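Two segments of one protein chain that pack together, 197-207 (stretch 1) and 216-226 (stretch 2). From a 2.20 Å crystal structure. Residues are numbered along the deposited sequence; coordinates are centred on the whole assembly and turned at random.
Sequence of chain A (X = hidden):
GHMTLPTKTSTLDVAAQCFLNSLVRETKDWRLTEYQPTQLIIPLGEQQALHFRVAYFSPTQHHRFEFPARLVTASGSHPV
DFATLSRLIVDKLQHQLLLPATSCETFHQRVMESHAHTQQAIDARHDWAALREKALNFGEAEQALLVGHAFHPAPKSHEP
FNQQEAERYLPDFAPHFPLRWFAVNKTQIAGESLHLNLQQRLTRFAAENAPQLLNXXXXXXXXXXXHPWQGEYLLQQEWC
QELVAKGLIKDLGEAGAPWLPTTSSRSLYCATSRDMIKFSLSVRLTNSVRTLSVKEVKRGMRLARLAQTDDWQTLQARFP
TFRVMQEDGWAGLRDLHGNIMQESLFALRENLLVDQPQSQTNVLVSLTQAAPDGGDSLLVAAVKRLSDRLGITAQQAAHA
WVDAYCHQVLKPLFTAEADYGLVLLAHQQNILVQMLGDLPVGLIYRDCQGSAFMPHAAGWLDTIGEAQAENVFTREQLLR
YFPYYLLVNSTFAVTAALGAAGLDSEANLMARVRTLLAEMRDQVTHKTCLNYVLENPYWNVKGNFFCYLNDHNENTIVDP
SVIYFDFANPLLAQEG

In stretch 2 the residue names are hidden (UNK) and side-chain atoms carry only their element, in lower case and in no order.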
# COMPACT_ATOMS: atom_id res chain seq x y z
N ASN A 197 -21.87 -19.31 16.01
CA ASN A 197 -23.27 -19.65 15.75
C ASN A 197 -23.82 -18.66 14.72
O ASN A 197 -23.13 -17.72 14.33
CB ASN A 197 -24.10 -19.64 17.04
CG ASN A 197 -24.19 -18.27 17.70
OD1 ASN A 197 -24.13 -17.23 17.04
ND2 ASN A 197 -24.33 -18.26 19.02
N LEU A 198 -25.06 -18.87 14.28
CA LEU A 198 -25.64 -18.05 13.23
C LEU A 198 -25.75 -16.59 13.63
O LEU A 198 -25.44 -15.70 12.83
CB LEU A 198 -27.02 -18.58 12.85
CG LEU A 198 -27.77 -17.75 11.80
CD1 LEU A 198 -26.98 -17.67 10.50
CD2 LEU A 198 -29.15 -18.34 11.56
N GLN A 199 -26.19 -16.34 14.85
CA GLN A 199 -26.32 -14.99 15.38
C GLN A 199 -24.99 -14.25 15.29
O GLN A 199 -24.95 -13.06 14.96
CB GLN A 199 -26.80 -15.03 16.83
CG GLN A 199 -27.02 -13.66 17.45
CD GLN A 199 -27.48 -13.73 18.90
OE1 GLN A 199 -27.57 -14.81 19.48
NE2 GLN A 199 -27.76 -12.57 19.48
N GLN A 200 -23.92 -14.96 15.59
CA GLN A 200 -22.58 -14.39 15.64
C GLN A 200 -21.99 -14.11 14.26
O GLN A 200 -21.28 -13.12 14.08
CB GLN A 200 -21.65 -15.31 16.43
CG GLN A 200 -21.95 -15.36 17.93
CD GLN A 200 -21.34 -16.57 18.61
OE1 GLN A 200 -20.88 -17.51 17.95
NE2 GLN A 200 -21.32 -16.56 19.93
N ARG A 201 -22.29 -14.97 13.28
CA ARG A 201 -21.80 -14.74 11.92
C ARG A 201 -22.33 -13.43 11.36
O ARG A 201 -21.56 -12.57 10.92
CB ARG A 201 -22.21 -15.87 10.96
CG ARG A 201 -21.22 -17.04 10.81
CD ARG A 201 -19.78 -16.63 10.51
NE ARG A 201 -19.40 -16.74 9.10
CZ ARG A 201 -19.31 -17.88 8.42
NH1 ARG A 201 -19.61 -19.04 8.99
NH2 ARG A 201 -18.92 -17.85 7.15
N LEU A 202 -23.65 -13.30 11.36
CA LEU A 202 -24.32 -12.14 10.80
C LEU A 202 -23.88 -10.86 11.51
O LEU A 202 -23.83 -9.79 10.91
CB LEU A 202 -25.84 -12.30 10.91
CG LEU A 202 -26.39 -13.56 10.23
CD1 LEU A 202 -27.89 -13.70 10.48
CD2 LEU A 202 -26.10 -13.54 8.74
N THR A 203 -23.55 -10.99 12.79
CA THR A 203 -23.02 -9.87 13.56
C THR A 203 -21.65 -9.47 13.02
O THR A 203 -21.41 -8.30 12.73
CB THR A 203 -22.89 -10.21 15.06
OG1 THR A 203 -24.19 -10.48 15.60
CG2 THR A 203 -22.27 -9.06 15.82
N ARG A 204 -20.76 -10.45 12.88
CA ARG A 204 -19.43 -10.21 12.34
C ARG A 204 -19.51 -9.69 10.91
O ARG A 204 -18.87 -8.70 10.57
CB ARG A 204 -18.58 -11.49 12.37
CG ARG A 204 -17.11 -11.25 12.07
CD ARG A 204 -16.34 -12.56 11.95
NE ARG A 204 -16.63 -13.26 10.70
CZ ARG A 204 -16.16 -14.46 10.40
NH1 ARG A 204 -16.47 -15.03 9.24
NH2 ARG A 204 -15.38 -15.11 11.25
N PHE A 205 -20.30 -10.37 10.09
CA PHE A 205 -20.43 -10.03 8.68
C PHE A 205 -20.97 -8.61 8.51
O PHE A 205 -20.45 -7.83 7.72
CB PHE A 205 -21.34 -11.03 7.97
CG PHE A 205 -21.44 -10.82 6.49
CD1 PHE A 205 -20.53 -11.41 5.62
CD2 PHE A 205 -22.45 -10.04 5.95
CE1 PHE A 205 -20.62 -11.22 4.26
CE2 PHE A 205 -22.55 -9.85 4.58
CZ PHE A 205 -21.63 -10.44 3.74
N ALA A 206 -22.01 -8.29 9.27
CA ALA A 206 -22.61 -6.96 9.20
C ALA A 206 -21.66 -5.90 9.73
O ALA A 206 -21.64 -4.77 9.25
CB ALA A 206 -23.91 -6.94 9.99
N ALA A 207 -20.86 -6.28 10.72
CA ALA A 207 -19.94 -5.34 11.36
C ALA A 207 -18.79 -4.95 10.43
O ALA A 207 -18.40 -3.79 10.39
CB ALA A 207 -19.39 -5.95 12.63
N UNK A 216 -29.11 -0.92 14.30
CA UNK A 216 -30.31 -1.74 14.14
C UNK A 216 -30.12 -3.16 14.66
O UNK A 216 -30.98 -4.01 14.48
o UNK A 216 -32.86 1.16 12.72
c UNK A 216 -30.72 -1.79 12.66
c UNK A 216 -31.24 -0.47 12.12
o UNK A 216 -33.23 -0.91 13.36
c UNK A 216 -32.54 -0.04 12.78
N UNK A 217 -28.98 -3.41 15.31
CA UNK A 217 -28.68 -4.75 15.81
C UNK A 217 -29.08 -4.89 17.27
O UNK A 217 -28.69 -4.09 18.12
c UNK A 217 -26.72 -6.45 16.05
c UNK A 217 -25.20 -6.55 16.01
c UNK A 217 -27.34 -7.52 15.16
c UNK A 217 -27.18 -5.05 15.65
N UNK A 218 -29.88 -5.92 17.56
CA UNK A 218 -30.28 -6.21 18.93
C UNK A 218 -30.42 -7.71 19.14
O UNK A 218 -30.20 -8.50 18.22
c UNK A 218 -31.60 -5.51 19.26
o UNK A 218 -32.70 -6.20 18.70
N UNK A 219 -30.81 -8.10 20.35
CA UNK A 219 -30.93 -9.51 20.70
C UNK A 219 -31.92 -10.22 19.79
O UNK A 219 -31.67 -11.33 19.34
c UNK A 219 -31.36 -9.68 22.16
o UNK A 219 -30.67 -8.86 24.28
o UNK A 219 -29.11 -9.21 22.78
c UNK A 219 -30.31 -9.21 23.14
N UNK A 220 -33.04 -9.56 19.53
CA UNK A 220 -34.10 -10.16 18.73
C UNK A 220 -34.02 -9.76 17.27
O UNK A 220 -34.38 -10.54 16.39
c UNK A 220 -35.46 -9.77 19.30
n UNK A 220 -36.43 -9.55 21.51
c UNK A 220 -35.67 -10.29 20.71
o UNK A 220 -35.16 -11.35 21.07
N UNK A 221 -33.53 -8.56 17.02
CA UNK A 221 -33.48 -8.00 15.67
C UNK A 221 -32.07 -8.08 15.09
O UNK A 221 -31.15 -7.42 15.59
n UNK A 221 -33.75 -3.45 15.24
o UNK A 221 -35.27 -4.12 13.74
c UNK A 221 -33.66 -5.74 14.45
c UNK A 221 -34.30 -4.36 14.45
c UNK A 221 -34.00 -6.56 15.69
N UNK A 222 -31.91 -8.88 14.04
CA UNK A 222 -30.61 -9.13 13.43
C UNK A 222 -30.51 -8.51 12.04
O UNK A 222 -31.51 -8.35 11.34
c UNK A 222 -30.34 -14.32 16.72
c UNK A 222 -30.52 -10.83 15.87
c UNK A 222 -30.39 -11.37 14.62
c UNK A 222 -30.31 -12.78 14.81
c UNK A 222 -30.39 -13.03 16.19
c UNK A 222 -30.17 -13.87 13.93
n UNK A 222 -30.52 -11.82 16.82
c UNK A 222 -30.12 -15.14 14.46
c UNK A 222 -30.21 -15.36 15.84
c UNK A 222 -30.34 -10.63 13.32
N UNK A 223 -29.28 -8.18 11.64
CA UNK A 223 -29.02 -7.67 10.30
C UNK A 223 -28.85 -8.84 9.33
O UNK A 223 -28.13 -9.80 9.62
c UNK A 223 -26.50 -4.83 11.23
c UNK A 223 -27.77 -6.79 10.30
c UNK A 223 -28.92 -4.58 10.66
c UNK A 223 -27.85 -5.53 11.17
N UNK A 224 -29.51 -8.74 8.18
CA UNK A 224 -29.59 -9.84 7.23
C UNK A 224 -29.25 -9.35 5.82
O UNK A 224 -29.98 -8.54 5.26
c UNK A 224 -31.81 -12.74 4.39
c UNK A 224 -31.01 -14.07 6.21
c UNK A 224 -31.16 -11.68 6.45
c UNK A 224 -31.50 -13.97 4.92
c UNK A 224 -31.65 -11.61 5.16
c UNK A 224 -30.85 -12.93 6.97
c UNK A 224 -31.00 -10.44 7.28
N UNK A 225 -28.14 -9.84 5.25
CA UNK A 225 -27.69 -9.32 3.95
C UNK A 225 -28.47 -9.88 2.76
O UNK A 225 -28.89 -11.04 2.79
c UNK A 225 -26.23 -9.76 3.89
c UNK A 225 -27.23 -10.88 5.76
c UNK A 225 -26.21 -11.04 4.65
N UNK A 226 -28.66 -9.06 1.74
CA UNK A 226 -29.37 -9.46 0.52
C UNK A 226 -28.69 -8.96 -0.74
O UNK A 226 -27.98 -7.95 -0.72
c UNK A 226 -30.81 -8.95 0.55
c UNK A 226 -31.89 -9.31 2.78
c UNK A 226 -31.83 -9.76 1.34
c UNK A 226 -33.20 -9.66 0.70
O HOH W 1 -27.86 -9.85 17.39

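Position 216 carries three carbons in a row, the third bearing two oxygens: a carboxylate one methylene longer than aspartate's, hence Glu216. It lies out of reach of stretch 1, and its partly exposed place suits a charged group. Position 217 has four carbons forked at the second and points toward the helix, one branch end lying 3.9 Å from CG2 of Thr203. This is Leu217, whose apolar fork meets a methyl while the hydroxyl of Thr203 is occupied within its own helix, OG1 donating to O of Gln199 at 2.8 Å.

At 218 one carbon carries one oxygen, turned away from the helix: Ser218. Its OG accepts from the backbone N of residue 221 at 3.0 Å, a short polar side chain serving the turn. Position 219 shows two carbons, the second with two oxygens, and points away; it is Asp219. Position 220 has the same skeleton but ends in one oxygen and one nitrogen, the amide of Asn220, exposed and free of stretch 1. Position 221, with three carbons and a terminal oxygen and nitrogen, is Gln221, where the strand begins, out of reach of the helix.

Position 222 has one carbon followed by fused five- and six-membered rings holding eight carbons and one nitrogen. CG of Gln199 lies over one face, 3.5 Å from the nearest ring carbon. Only Trp222 fits. Its NE1 donates to O of Asp219 at 2.8 Å, so the indole's polar atom is satisfied within its own stretch.

Position 223 has four carbons forked at the second, one branch end 3.6 Å from CB of Ala206: Leu223, whose branched side chain meets a small methyl. At 224 one carbon leads to a six-carbon ring, Phe224, buried but pointing away from the helix. Position 225 has three carbons closing a ring onto the backbone N, which identifies Pro225; its CB lies 3.7 Å from CE2 of Phe205 and its CD 4.2 Å from CD2 of Leu202. Position 226, four carbons forked at the second, is Leu226, buried yet out of reach of stretch 1.

The helix and strand cross at 64°, and no direct hydrogen bond joins them. Packing dominates: Leu202 points toward the strand, its CB 3.6 Å from O of Leu223, while CB of Gln199 makes a CH-pi contact 3.9 Å from the centroid of the six-membered ring of Trp222. A water adds a polar link, donating to O of Ser218 at 2.8 Å and accepting a weak bond from NE2 of Gln199 at 3.4 Å.

Stretch 2 216-226: ELSDNQWLFPL
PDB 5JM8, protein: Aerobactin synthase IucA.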